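Local coordinates for lipase (Acinetobacter baumannii, PDB 4OPM), which probably hydrolyses ester bonds of lipids, as a putative triacylglycerol lipase of the alpha/beta hydrolase fold, at residues A[7-12]-A[197-202]; A[27-32]-A[105-110]; A[93-98]-A[215-220]; A[136-141]-A[293-298]; A[267-272]-A[282-287]. One frame throughout, in Å; residues are numbered along the deposited sequence. Where two conformers were deposited one is given.

Overall arrangement
From the N terminus, interaction 1 opens first and closes a long loop, bringing helix 9-19 against helix 190-220. Nested inside that loop, interaction 2 sets the edge hairpin against the end of helix 94-107. Interaction 3 opens within the spans of interactions 1 and 2 and crosses both, joining the start of helix 94-107 to the far end of helix 190-220. Interaction 4 crosses interactions 1 and 3 and ties an inner strand of the sheet to the C-terminal helix 281-298. Interaction 5 is nested inside interaction 4 and shares that helix; the two touch through Phe141 and Val284. Interactions 2, 4 and 5 thus all reach one sheet, while 1 and 3 hold helix 190-220.

Interaction 1: A[7-12]-A[197-202]; sequences VSFQTI and EKLMIN
Leu199 bridges to both Phe9 and Gln10, and it alone represents segment 197-202 in the contact with 7-12, where Ser8 caps the start of helix 9-19, OG accepting weakly from Gln10 N at 3.2 Å. At the start of the turn Glu197 faces the body of the protein, where its OE2 accepts from the backbone N of Gly172 and of Phe174. Lys198 reaches forward along its own helix, NZ 2.9 Å from Asn202 OD1, in the carbonyl plane and on a lone pair. Leu199 then points at helix 9-19: its CD1 meets the rim of the Phe9 ring in the ring plane, 4.0 Å from Phe9 CE2, and is 3.7 Å from Gln10 OE1. Phe9 has CG anti to its backbone N (chi1 -177°), which carries the ring toward the partner helix; Gln10 comes from the opposite direction, its bend at chi2 bringing OE1 to the leucine methyl. No hydrogen bond crosses the interface. Met200, a selenomethionine, packs on Phe174 and Leu177 of helix 173-181. Helix 9-19 thus packs on helix 190-220, one of the helices between strands 137-143 and 237-242, where Phe9 also touches Ala195 and Gln196, and Ile12 touches Phe192.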
# COMPACT_ATOMS: atom_id res chain seq x y z
N VAL A 7 -14.47 -10.27 -22.70
CA VAL A 7 -14.19 -8.95 -22.16
C VAL A 7 -12.69 -8.77 -21.97
O VAL A 7 -11.97 -9.74 -21.73
CB VAL A 7 -14.98 -8.75 -20.81
CG1 VAL A 7 -14.55 -9.77 -19.75
CG2 VAL A 7 -14.90 -7.32 -20.29
N SER A 8 -12.22 -7.53 -22.09
CA SER A 8 -10.84 -7.19 -21.80
C SER A 8 -10.68 -7.05 -20.28
O SER A 8 -11.55 -6.46 -19.63
CB SER A 8 -10.48 -5.88 -22.49
OG SER A 8 -9.29 -5.35 -21.93
N PHE A 9 -9.58 -7.55 -19.70
CA PHE A 9 -9.32 -7.41 -18.27
C PHE A 9 -9.22 -5.93 -17.88
O PHE A 9 -9.66 -5.56 -16.79
CB PHE A 9 -8.06 -8.16 -17.86
CG PHE A 9 -7.78 -8.13 -16.37
CD1 PHE A 9 -8.63 -8.75 -15.47
CD2 PHE A 9 -6.64 -7.51 -15.87
CE1 PHE A 9 -8.35 -8.76 -14.10
CE2 PHE A 9 -6.35 -7.52 -14.50
CZ PHE A 9 -7.22 -8.14 -13.62
N GLN A 10 -8.69 -5.08 -18.79
CA GLN A 10 -8.59 -3.64 -18.55
C GLN A 10 -10.00 -3.04 -18.35
O GLN A 10 -10.16 -2.20 -17.47
CB GLN A 10 -7.85 -2.94 -19.69
CG GLN A 10 -6.34 -3.23 -19.70
CD GLN A 10 -5.66 -2.83 -18.40
OE1 GLN A 10 -4.97 -3.63 -17.76
NE2 GLN A 10 -5.87 -1.60 -17.95
N THR A 11 -11.01 -3.53 -19.11
CA THR A 11 -12.41 -3.09 -19.00
C THR A 11 -12.95 -3.51 -17.62
O THR A 11 -13.67 -2.73 -16.99
CB THR A 11 -13.26 -3.65 -20.17
OG1 THR A 11 -12.70 -3.18 -21.40
CG2 THR A 11 -14.73 -3.23 -20.10
N ILE A 12 -12.57 -4.72 -17.14
CA ILE A 12 -12.97 -5.22 -15.81
C ILE A 12 -12.43 -4.26 -14.73
O ILE A 12 -13.18 -3.84 -13.87
CB ILE A 12 -12.50 -6.68 -15.56
CG1 ILE A 12 -13.16 -7.69 -16.54
CG2 ILE A 12 -12.65 -7.11 -14.08
CD1 ILE A 12 -14.74 -7.84 -16.44
N GLU A 197 -1.44 -11.73 -13.65
CA GLU A 197 -0.08 -12.28 -13.66
C GLU A 197 0.75 -11.71 -14.82
O GLU A 197 1.90 -11.33 -14.61
CB GLU A 197 -0.14 -13.81 -13.76
CG GLU A 197 1.22 -14.49 -13.84
CD GLU A 197 1.09 -15.99 -13.82
OE1 GLU A 197 0.53 -16.55 -14.79
OE2 GLU A 197 1.49 -16.61 -12.81
N LYS A 198 0.15 -11.64 -16.03
CA LYS A 198 0.82 -11.10 -17.21
C LYS A 198 1.26 -9.64 -16.99
O LYS A 198 2.38 -9.30 -17.34
CB LYS A 198 -0.07 -11.22 -18.46
CG LYS A 198 0.58 -10.75 -19.77
CD LYS A 198 1.90 -11.47 -20.09
CE LYS A 198 2.36 -11.23 -21.51
NZ LYS A 198 2.72 -9.81 -21.77
N LEU A 199 0.41 -8.80 -16.36
CA LEU A 199 0.73 -7.40 -16.06
C LEU A 199 1.91 -7.31 -15.10
O LEU A 199 2.81 -6.49 -15.28
CB LEU A 199 -0.48 -6.65 -15.49
CG LEU A 199 -1.68 -6.47 -16.45
CD1 LEU A 199 -2.91 -5.97 -15.69
CD2 LEU A 199 -1.35 -5.55 -17.59
N MSE A 200 1.93 -8.20 -14.10
CA MSE A 200 3.03 -8.24 -13.13
C MSE A 200 4.34 -8.70 -13.80
O MSE A 200 5.39 -8.09 -13.54
CB MSE A 200 2.64 -9.14 -11.97
CG MSE A 200 1.44 -8.62 -11.20
SE MSE A 200 1.00 -9.82 -9.77
CE MSE A 200 2.39 -9.21 -8.47
N ILE A 201 4.27 -9.71 -14.71
CA ILE A 201 5.44 -10.20 -15.46
C ILE A 201 6.03 -9.03 -16.29
O ILE A 201 7.26 -8.89 -16.36
CB ILE A 201 5.10 -11.44 -16.34
CG1 ILE A 201 4.82 -12.69 -15.46
CG2 ILE A 201 6.22 -11.74 -17.37
CD1 ILE A 201 4.19 -13.89 -16.20
N ASN A 202 5.16 -8.19 -16.88
CA ASN A 202 5.59 -7.04 -17.69
C ASN A 202 6.33 -5.99 -16.84
O ASN A 202 7.21 -5.31 -17.36
CB ASN A 202 4.41 -6.41 -18.42
CG ASN A 202 3.83 -7.26 -19.53
OD1 ASN A 202 4.46 -8.19 -20.03
ND2 ASN A 202 2.62 -6.94 -19.94

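Interaction 2: A[27-32]-A[105-110]; sequences LKVGDI and VEAANL
The edge hairpin of the alpha/beta hydrolase sheet meets a helix C terminus here, with Leu27 and Val29 of strand 22-29 lying on Ala107 and Ala108 at the end of helix 94-107. Alternation along the strand selects the partners: Leu27 and Val29 point to the helix, while Lys28 points away. Leu27 CD2 comes over the backbone as much as the side chains, 3.7 Å from Ala107 C and 3.9 Å from Ala107 CB, with Ala108 CB slightly farther at 4.2 Å. Setting CG of Leu27 anti to its own N (chi1 -177°) brings this methyl there. Val29 CG2 makes the closest approach, 3.5 Å to Ala107 CB, a close seating of strand on helix that is consistent with the small side chain of Ala107. Both partners end in recognisable turns. Val29 to Ile32 form a type II' turn, with Gly30 at positive phi, so that strand 22-29 doubles back into strand 32-39; Val29 and Ile32 exchange backbone hydrogen bonds in both directions. The helix stops in a Schellman motif: Asn109 adopts positive phi, Leu110 N bonds to Val105 O at 3.2 Å, and Asn109 N bonds to Glu106 O. Beside the alanine contact, Val29 also touches Arg103, one helical turn earlier.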
# COMPACT_ATOMS: atom_id res chain seq x y z
N LEU A 27 -1.13 12.76 -14.05
CA LEU A 27 -0.51 14.03 -13.74
C LEU A 27 1.00 13.95 -13.94
O LEU A 27 1.66 13.08 -13.36
CB LEU A 27 -0.85 14.44 -12.28
CG LEU A 27 -0.33 15.81 -11.79
CD1 LEU A 27 -1.01 16.97 -12.55
CD2 LEU A 27 -0.57 15.96 -10.31
N LYS A 28 1.55 14.84 -14.78
CA LYS A 28 2.99 14.86 -15.00
C LYS A 28 3.61 15.77 -13.95
O LYS A 28 3.20 16.93 -13.79
CB LYS A 28 3.36 15.27 -16.43
CG LYS A 28 4.87 15.13 -16.72
CD LYS A 28 5.23 15.55 -18.13
CE LYS A 28 6.72 15.65 -18.35
NZ LYS A 28 7.36 14.32 -18.50
N VAL A 29 4.54 15.21 -13.17
CA VAL A 29 5.27 15.90 -12.10
C VAL A 29 6.76 15.64 -12.35
O VAL A 29 7.23 14.51 -12.16
CB VAL A 29 4.82 15.44 -10.68
CG1 VAL A 29 5.46 16.29 -9.59
CG2 VAL A 29 3.29 15.43 -10.55
N GLY A 30 7.48 16.66 -12.80
CA GLY A 30 8.89 16.52 -13.15
C GLY A 30 9.05 15.48 -14.24
O GLY A 30 8.36 15.55 -15.26
N ASP A 31 9.86 14.45 -13.98
CA ASP A 31 10.11 13.38 -14.95
C ASP A 31 9.22 12.13 -14.72
O ASP A 31 9.51 11.06 -15.26
CB ASP A 31 11.60 12.99 -14.95
CG ASP A 31 12.49 14.10 -15.46
OD1 ASP A 31 12.18 14.65 -16.55
OD2 ASP A 31 13.47 14.45 -14.77
N ILE A 32 8.12 12.28 -13.96
CA ILE A 32 7.21 11.16 -13.69
C ILE A 32 5.81 11.51 -14.16
O ILE A 32 5.31 12.58 -13.83
CB ILE A 32 7.17 10.79 -12.17
CG1 ILE A 32 8.58 10.53 -11.57
CG2 ILE A 32 6.20 9.60 -11.89
CD1 ILE A 32 8.61 10.49 -10.04
N VAL A 105 1.82 14.97 -4.23
CA VAL A 105 0.80 15.55 -3.33
C VAL A 105 0.74 17.09 -3.55
O VAL A 105 -0.35 17.66 -3.64
CB VAL A 105 1.07 15.18 -1.85
CG1 VAL A 105 0.25 16.04 -0.88
CG2 VAL A 105 0.80 13.69 -1.60
N GLU A 106 1.91 17.72 -3.67
CA GLU A 106 2.01 19.17 -3.91
C GLU A 106 1.43 19.53 -5.29
O GLU A 106 0.63 20.47 -5.39
CB GLU A 106 3.47 19.61 -3.81
CG GLU A 106 4.00 19.61 -2.38
CD GLU A 106 5.44 20.04 -2.21
OE1 GLU A 106 6.20 20.02 -3.20
OE2 GLU A 106 5.82 20.37 -1.06
N ALA A 107 1.81 18.79 -6.35
CA ALA A 107 1.33 19.05 -7.71
C ALA A 107 -0.17 18.75 -7.87
O ALA A 107 -0.85 19.42 -8.66
CB ALA A 107 2.13 18.23 -8.71
N ALA A 108 -0.71 17.81 -7.08
CA ALA A 108 -2.14 17.45 -7.11
C ALA A 108 -2.97 18.48 -6.32
O ALA A 108 -4.19 18.38 -6.28
CB ALA A 108 -2.35 16.04 -6.54
N ASN A 109 -2.27 19.46 -5.69
CA ASN A 109 -2.81 20.55 -4.89
C ASN A 109 -3.69 20.04 -3.73
O ASN A 109 -4.78 20.58 -3.46
CB ASN A 109 -3.53 21.57 -5.77
CG ASN A 109 -2.53 22.48 -6.43
OD1 ASN A 109 -2.10 22.25 -7.57
ND2 ASN A 109 -2.05 23.46 -5.68
N LEU A 110 -3.19 19.01 -3.03
CA LEU A 110 -3.82 18.42 -1.84
C LEU A 110 -3.15 19.10 -0.64
O LEU A 110 -2.06 18.70 -0.21
CB LEU A 110 -3.65 16.88 -1.82
CG LEU A 110 -4.11 16.11 -3.06
CD1 LEU A 110 -3.54 14.71 -3.04
CD2 LEU A 110 -5.64 16.10 -3.20

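Interaction 3: A[93-98]-A[215-220]; sequences SVPNLA and IALNKV
Helix 190-220 brings Leu217, in its last turn, up to the first turn of helix 94-107, with Leu217 CA 8.0 Å from Val94 CA. In alpha/beta hydrolases the helices inserted between strands 137-143 and 237-242 commonly form a cap over the core, and this contact fits that plan, joining one of them to a helix flanking the sheet. A single forked side chain does the work. At chi1 -169° CG of Leu217 lies across from the backbone N, beside the carbonyl carbon, and each methyl takes a separate residue. CD2 lies 3.9 Å from Val94 CB, those two side chains crossing at about a right angle, whereas the Pro95 and Leu217 side chains slide past each other in opposite directions. Val94 is itself buried, packing on Leu121 and Leu128 of helix 121-132 and on Leu214 one turn back in helix 190-220. Proline suits a helix's first turn, where no preceding helical carbonyl awaits the backbone N-H and its absence costs no hydrogen bond. Ser93 is the N-cap: its OG accepts from Asn96 N at 3.2 Å with a fairly straight N-H...O angle of 157°. Leu217 CD1 rests 4.0 Å from Pro95 CD and 4.2 Å from Pro95 CG.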
# COMPACT_ATOMS: atom_id res chain seq x y z
N SER A 93 14.46 3.70 -4.79
CA SER A 93 14.66 3.58 -3.34
C SER A 93 13.46 4.14 -2.58
O SER A 93 12.81 5.07 -3.07
CB SER A 93 15.93 4.31 -2.91
OG SER A 93 15.74 5.72 -2.92
N VAL A 94 13.18 3.59 -1.38
CA VAL A 94 12.08 4.05 -0.51
C VAL A 94 12.23 5.58 -0.23
O VAL A 94 11.25 6.29 -0.43
CB VAL A 94 11.94 3.19 0.78
CG1 VAL A 94 10.94 3.80 1.77
CG2 VAL A 94 11.55 1.77 0.43
N PRO A 95 13.44 6.12 0.11
CA PRO A 95 13.56 7.59 0.28
C PRO A 95 13.11 8.38 -0.96
O PRO A 95 12.44 9.40 -0.80
CB PRO A 95 15.07 7.79 0.55
CG PRO A 95 15.50 6.51 1.17
CD PRO A 95 14.73 5.46 0.42
N ASN A 96 13.46 7.91 -2.18
CA ASN A 96 13.05 8.62 -3.41
C ASN A 96 11.55 8.46 -3.66
O ASN A 96 10.90 9.42 -4.09
CB ASN A 96 13.84 8.18 -4.65
CG ASN A 96 13.68 9.15 -5.79
OD1 ASN A 96 13.74 10.36 -5.60
ND2 ASN A 96 13.38 8.65 -7.00
N LEU A 97 10.98 7.29 -3.35
CA LEU A 97 9.54 7.10 -3.52
C LEU A 97 8.77 8.05 -2.58
O LEU A 97 7.82 8.69 -3.03
CB LEU A 97 9.13 5.62 -3.28
CG LEU A 97 9.72 4.60 -4.26
CD1 LEU A 97 9.38 3.18 -3.84
CD2 LEU A 97 9.26 4.85 -5.70
N ALA A 98 9.22 8.21 -1.32
CA ALA A 98 8.56 9.10 -0.36
C ALA A 98 8.66 10.58 -0.79
O ALA A 98 7.66 11.31 -0.76
CB ALA A 98 9.16 8.91 1.03
N ILE A 215 16.87 -4.37 -0.51
CA ILE A 215 17.94 -5.19 0.04
C ILE A 215 19.08 -4.27 0.51
O ILE A 215 19.54 -4.40 1.65
CB ILE A 215 18.41 -6.26 -0.99
CG1 ILE A 215 17.31 -7.33 -1.24
CG2 ILE A 215 19.73 -6.92 -0.55
CD1 ILE A 215 17.55 -8.16 -2.49
N ALA A 216 19.50 -3.31 -0.35
CA ALA A 216 20.56 -2.35 -0.04
C ALA A 216 20.15 -1.44 1.14
O ALA A 216 20.99 -1.21 2.02
CB ALA A 216 20.90 -1.51 -1.26
N LEU A 217 18.88 -0.97 1.19
CA LEU A 217 18.37 -0.12 2.28
C LEU A 217 18.44 -0.85 3.62
O LEU A 217 18.89 -0.27 4.63
CB LEU A 217 16.92 0.34 1.98
CG LEU A 217 16.36 1.43 2.90
CD1 LEU A 217 16.92 2.81 2.53
CD2 LEU A 217 14.84 1.46 2.80
N ASN A 218 18.06 -2.14 3.63
CA ASN A 218 18.10 -2.99 4.83
C ASN A 218 19.56 -3.22 5.32
O ASN A 218 19.78 -3.43 6.52
CB ASN A 218 17.40 -4.32 4.57
CG ASN A 218 17.25 -5.17 5.80
OD1 ASN A 218 16.45 -4.87 6.70
ND2 ASN A 218 18.04 -6.23 5.89
N LYS A 219 20.55 -3.16 4.41
CA LYS A 219 21.96 -3.30 4.78
C LYS A 219 22.47 -2.02 5.44
O LYS A 219 23.38 -2.09 6.27
CB LYS A 219 22.85 -3.63 3.58
CG LYS A 219 22.67 -5.05 3.07
CD LYS A 219 23.49 -5.31 1.84
CE LYS A 219 23.23 -6.70 1.30
NZ LYS A 219 23.81 -6.88 -0.05
N VAL A 220 21.93 -0.86 5.04
CA VAL A 220 22.37 0.45 5.54
C VAL A 220 21.75 0.76 6.92
O VAL A 220 22.47 1.17 7.83
CB VAL A 220 22.05 1.59 4.53
CG1 VAL A 220 22.37 2.97 5.11
CG2 VAL A 220 22.80 1.38 3.22

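Interaction 4: A[136-141]-A[293-298]; sequences ETKSLF and LKVETN
Glu296 OE2 is gripped twice, by Lys138 NZ at 2.8 Å across the contact and by His115 NE2 of the adjoining strand 114-119. In the alpha/beta hydrolase fold the inner parallel strands are flanked by helices, and here the C-terminal helix 281-298 is fastened to strand 137-143 at Lys138 and Ser139. The lysine-glutamate pair is a salt bridge. NZ meets OE2 on its syn side, though 32° out of the carboxylate plane. The two side chains cross at about a right angle: Lys138 runs out straight beyond CG, whereas Glu296 is bent at chi2 (-64°), and that bend turns its carboxylate back to the amine. His115 ties the neighbouring residue in as well, since its ND1 is hydrogen-bonded to Ser139 OG; with both nitrogens engaged, the imidazole's rotation should be well fixed. Lys138 NZ has a further, weak bond to Gln299 OE1. Beside the charged pair Val295 supplies the apolar packing. Its CG1 lies 3.7 Å from Lys138 O and 4.1 Å from Lys138 CG, and the side chains of Lys138 and Val295 slide past each other in opposite directions. Both valine methyls border the serine, Val295 CG1 at 4.1 Å and Val295 CG2 at 4.2 Å from Ser139 CB.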
# COMPACT_ATOMS: atom_id res chain seq x y z
N GLU A 136 2.03 17.91 7.64
CA GLU A 136 1.26 17.55 6.44
C GLU A 136 0.54 16.21 6.61
O GLU A 136 -0.17 15.76 5.69
CB GLU A 136 2.19 17.48 5.21
CG GLU A 136 2.97 18.75 4.90
CD GLU A 136 2.17 20.02 4.71
OE1 GLU A 136 1.09 19.97 4.08
OE2 GLU A 136 2.63 21.08 5.19
N THR A 137 0.73 15.55 7.76
CA THR A 137 0.17 14.23 8.06
C THR A 137 -0.87 14.34 9.20
O THR A 137 -0.51 14.62 10.35
CB THR A 137 1.33 13.25 8.40
OG1 THR A 137 2.33 13.31 7.37
CG2 THR A 137 0.84 11.81 8.62
N LYS A 138 -2.15 14.10 8.88
CA LYS A 138 -3.25 14.18 9.84
C LYS A 138 -3.40 12.89 10.63
O LYS A 138 -3.80 12.92 11.79
CB LYS A 138 -4.57 14.51 9.12
CG LYS A 138 -5.66 15.08 10.03
CD LYS A 138 -6.84 15.55 9.21
CE LYS A 138 -7.73 16.48 9.98
NZ LYS A 138 -8.74 17.11 9.09
N SER A 139 -3.15 11.75 9.99
CA SER A 139 -3.26 10.43 10.62
C SER A 139 -2.52 9.42 9.79
O SER A 139 -2.24 9.66 8.61
CB SER A 139 -4.72 10.01 10.78
OG SER A 139 -5.28 9.55 9.56
N LEU A 140 -2.23 8.27 10.41
CA LEU A 140 -1.52 7.18 9.76
C LEU A 140 -2.28 5.86 9.97
O LEU A 140 -2.69 5.57 11.09
CB LEU A 140 -0.12 7.12 10.37
CG LEU A 140 1.03 6.53 9.54
CD1 LEU A 140 1.30 7.38 8.28
CD2 LEU A 140 2.30 6.50 10.38
N PHE A 141 -2.45 5.09 8.90
CA PHE A 141 -3.11 3.79 9.00
C PHE A 141 -2.15 2.78 8.40
O PHE A 141 -1.83 2.85 7.22
CB PHE A 141 -4.49 3.77 8.32
CG PHE A 141 -5.22 2.45 8.33
CD1 PHE A 141 -5.05 1.53 9.37
CD2 PHE A 141 -6.13 2.13 7.32
CE1 PHE A 141 -5.74 0.32 9.38
CE2 PHE A 141 -6.84 0.93 7.34
CZ PHE A 141 -6.65 0.03 8.37
N LEU A 293 -13.24 9.19 11.86
CA LEU A 293 -14.23 10.08 12.49
C LEU A 293 -13.66 10.68 13.79
O LEU A 293 -13.83 11.88 14.03
CB LEU A 293 -15.53 9.33 12.76
CG LEU A 293 -16.78 10.19 12.96
CD1 LEU A 293 -17.15 10.95 11.67
CD2 LEU A 293 -17.96 9.33 13.38
N LYS A 294 -12.97 9.86 14.60
CA LYS A 294 -12.36 10.28 15.85
C LYS A 294 -11.27 11.34 15.61
O LYS A 294 -11.24 12.36 16.32
CB LYS A 294 -11.79 9.07 16.59
CG LYS A 294 -11.38 9.38 18.02
CD LYS A 294 -11.04 8.12 18.81
CE LYS A 294 -9.58 7.78 18.72
NZ LYS A 294 -9.13 6.91 19.83
N VAL A 295 -10.39 11.11 14.61
CA VAL A 295 -9.31 12.05 14.27
C VAL A 295 -9.92 13.39 13.79
O VAL A 295 -9.45 14.45 14.20
CB VAL A 295 -8.33 11.47 13.21
CG1 VAL A 295 -7.31 12.52 12.74
CG2 VAL A 295 -7.62 10.23 13.76
N GLU A 296 -10.97 13.32 12.96
CA GLU A 296 -11.65 14.50 12.44
C GLU A 296 -12.31 15.32 13.54
O GLU A 296 -12.27 16.55 13.47
CB GLU A 296 -12.70 14.09 11.38
CG GLU A 296 -12.08 13.81 10.02
CD GLU A 296 -11.42 15.01 9.36
OE1 GLU A 296 -12.02 16.10 9.36
OE2 GLU A 296 -10.30 14.84 8.83
N THR A 297 -12.92 14.65 14.55
CA THR A 297 -13.60 15.28 15.69
C THR A 297 -12.58 15.95 16.61
O THR A 297 -12.83 17.06 17.08
CB THR A 297 -14.45 14.22 16.43
OG1 THR A 297 -15.33 13.60 15.50
CG2 THR A 297 -15.27 14.81 17.58
N ASN A 298 -11.45 15.27 16.88
CA ASN A 298 -10.37 15.76 17.76
C ASN A 298 -9.63 16.96 17.14
O ASN A 298 -9.10 17.78 17.89
CB ASN A 298 -9.38 14.63 18.09
CG ASN A 298 -9.94 13.51 18.97
OD1 ASN A 298 -11.12 13.48 19.34
ND2 ASN A 298 -9.08 12.55 19.30

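Interaction 5: A[267-272]-A[282-287]; sequences VILENV and QLVIQQ
Val267 meets Gln287 and Leu269 meets Leu283, two side-chain pairs that hold strand 267-269 to helix 281-298. In the first pair the valine methyls share the glutamine chain: Val267 CG1 lies 3.7 Å from Gln287 CG, and Val267 CG2 is 3.6 Å from Gln287 OE1. The side chains come from opposite directions. No hydrogen bond crosses the interface; the valine methyls pack on Gln287 CG and CD and also meet OE1. The glutamine's bend at chi2 (-60°) lays the amide end beside them. In the second pair Leu269 CD1 reaches the base of Leu283, 4.1 Å from Leu283 CB, and stands 4.4 Å from Val284 CG2. Strand alternation places both contacts, because Val267 and Leu269 share one face while Ile268 turns to the other. The strand and helix segments run nearly antiparallel, at 166°, with axes 10.5 Å apart. A type II turn from Leu269 to Val272 then leads the chain out of the strand toward the loop that, in this fold, commonly carries the catalytic histidine. Strand 267-269 is the outermost strand on its side of the sheet, hydrogen-bonded to strand 237-242, and the helix covers the face where Val267, Leu269 and Val284 all touch Leu240; deeper in, Val284 CG1 packs 3.8 Å from Phe141 CE2 of strand 137-143.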
# COMPACT_ATOMS: atom_id res chain seq x y z
N VAL A 267 -5.21 -3.81 15.71
CA VAL A 267 -6.34 -4.69 15.40
C VAL A 267 -5.76 -5.92 14.70
O VAL A 267 -5.10 -5.78 13.66
CB VAL A 267 -7.41 -3.98 14.52
CG1 VAL A 267 -8.49 -4.97 14.06
CG2 VAL A 267 -8.02 -2.79 15.24
N ILE A 268 -5.98 -7.10 15.28
CA ILE A 268 -5.45 -8.34 14.72
C ILE A 268 -6.58 -9.17 14.17
O ILE A 268 -7.44 -9.63 14.93
CB ILE A 268 -4.59 -9.13 15.75
CG1 ILE A 268 -3.51 -8.23 16.43
CG2 ILE A 268 -4.01 -10.41 15.13
CD1 ILE A 268 -2.53 -7.50 15.52
N LEU A 269 -6.61 -9.33 12.84
CA LEU A 269 -7.67 -10.08 12.18
C LEU A 269 -7.33 -11.56 12.11
O LEU A 269 -6.34 -11.94 11.49
CB LEU A 269 -7.97 -9.53 10.76
CG LEU A 269 -8.44 -8.06 10.65
CD1 LEU A 269 -8.85 -7.72 9.22
CD2 LEU A 269 -9.61 -7.75 11.61
N GLU A 270 -8.17 -12.42 12.76
CA GLU A 270 -7.95 -13.87 12.69
C GLU A 270 -8.22 -14.35 11.25
O GLU A 270 -9.05 -13.76 10.55
CB GLU A 270 -8.90 -14.60 13.66
CG GLU A 270 -8.60 -14.35 15.13
CD GLU A 270 -7.26 -14.83 15.64
OE1 GLU A 270 -6.80 -15.92 15.22
OE2 GLU A 270 -6.65 -14.10 16.47
N ASN A 271 -7.53 -15.42 10.81
CA ASN A 271 -7.73 -16.06 9.51
C ASN A 271 -7.53 -15.10 8.33
O ASN A 271 -8.20 -15.21 7.31
CB ASN A 271 -9.12 -16.72 9.43
CG ASN A 271 -9.27 -17.80 10.49
OD1 ASN A 271 -8.39 -18.64 10.67
ND2 ASN A 271 -10.32 -17.70 11.28
N VAL A 272 -6.59 -14.16 8.48
CA VAL A 272 -6.23 -13.18 7.45
C VAL A 272 -4.70 -13.14 7.38
O VAL A 272 -4.04 -13.23 8.42
CB VAL A 272 -6.86 -11.79 7.77
CG1 VAL A 272 -6.28 -10.70 6.87
CG2 VAL A 272 -8.39 -11.83 7.65
N GLN A 282 -14.32 -5.44 4.58
CA GLN A 282 -15.40 -4.94 5.44
C GLN A 282 -14.93 -4.83 6.90
O GLN A 282 -15.31 -3.90 7.61
CB GLN A 282 -16.64 -5.83 5.31
CG GLN A 282 -17.23 -5.81 3.89
CD GLN A 282 -18.10 -7.02 3.60
OE1 GLN A 282 -18.69 -7.62 4.50
NE2 GLN A 282 -18.21 -7.37 2.32
N LEU A 283 -14.07 -5.76 7.33
CA LEU A 283 -13.49 -5.76 8.68
C LEU A 283 -12.46 -4.62 8.82
O LEU A 283 -12.37 -4.02 9.88
CB LEU A 283 -12.87 -7.12 9.02
CG LEU A 283 -13.88 -8.31 8.97
CD1 LEU A 283 -13.23 -9.59 9.46
CD2 LEU A 283 -15.16 -8.02 9.79
N VAL A 284 -11.73 -4.30 7.73
CA VAL A 284 -10.78 -3.19 7.72
C VAL A 284 -11.56 -1.88 7.90
O VAL A 284 -11.23 -1.07 8.77
CB VAL A 284 -9.96 -3.20 6.41
CG1 VAL A 284 -9.23 -1.86 6.18
CG2 VAL A 284 -8.97 -4.37 6.40
N ILE A 285 -12.63 -1.70 7.11
CA ILE A 285 -13.48 -0.49 7.15
C ILE A 285 -14.17 -0.36 8.51
O ILE A 285 -14.30 0.76 9.01
CB ILE A 285 -14.47 -0.53 5.96
CG1 ILE A 285 -13.72 -0.18 4.63
CG2 ILE A 285 -15.71 0.34 6.16
CD1 ILE A 285 -13.18 1.33 4.55
N GLN A 286 -14.57 -1.49 9.11
CA GLN A 286 -15.22 -1.49 10.43
C GLN A 286 -14.33 -0.79 11.48
O GLN A 286 -14.86 -0.12 12.37
CB GLN A 286 -15.53 -2.92 10.85
CG GLN A 286 -16.23 -3.04 12.21
CD GLN A 286 -16.64 -4.46 12.43
OE1 GLN A 286 -15.80 -5.35 12.50
NE2 GLN A 286 -17.95 -4.70 12.44
N GLN A 287 -13.00 -0.87 11.33
CA GLN A 287 -12.04 -0.20 12.21
C GLN A 287 -11.63 1.19 11.70
O GLN A 287 -11.51 2.12 12.49
CB GLN A 287 -10.76 -1.05 12.36
CG GLN A 287 -11.03 -2.48 12.89
CD GLN A 287 -11.66 -2.51 14.27
OE1 GLN A 287 -11.41 -1.65 15.13
NE2 GLN A 287 -12.49 -3.52 14.50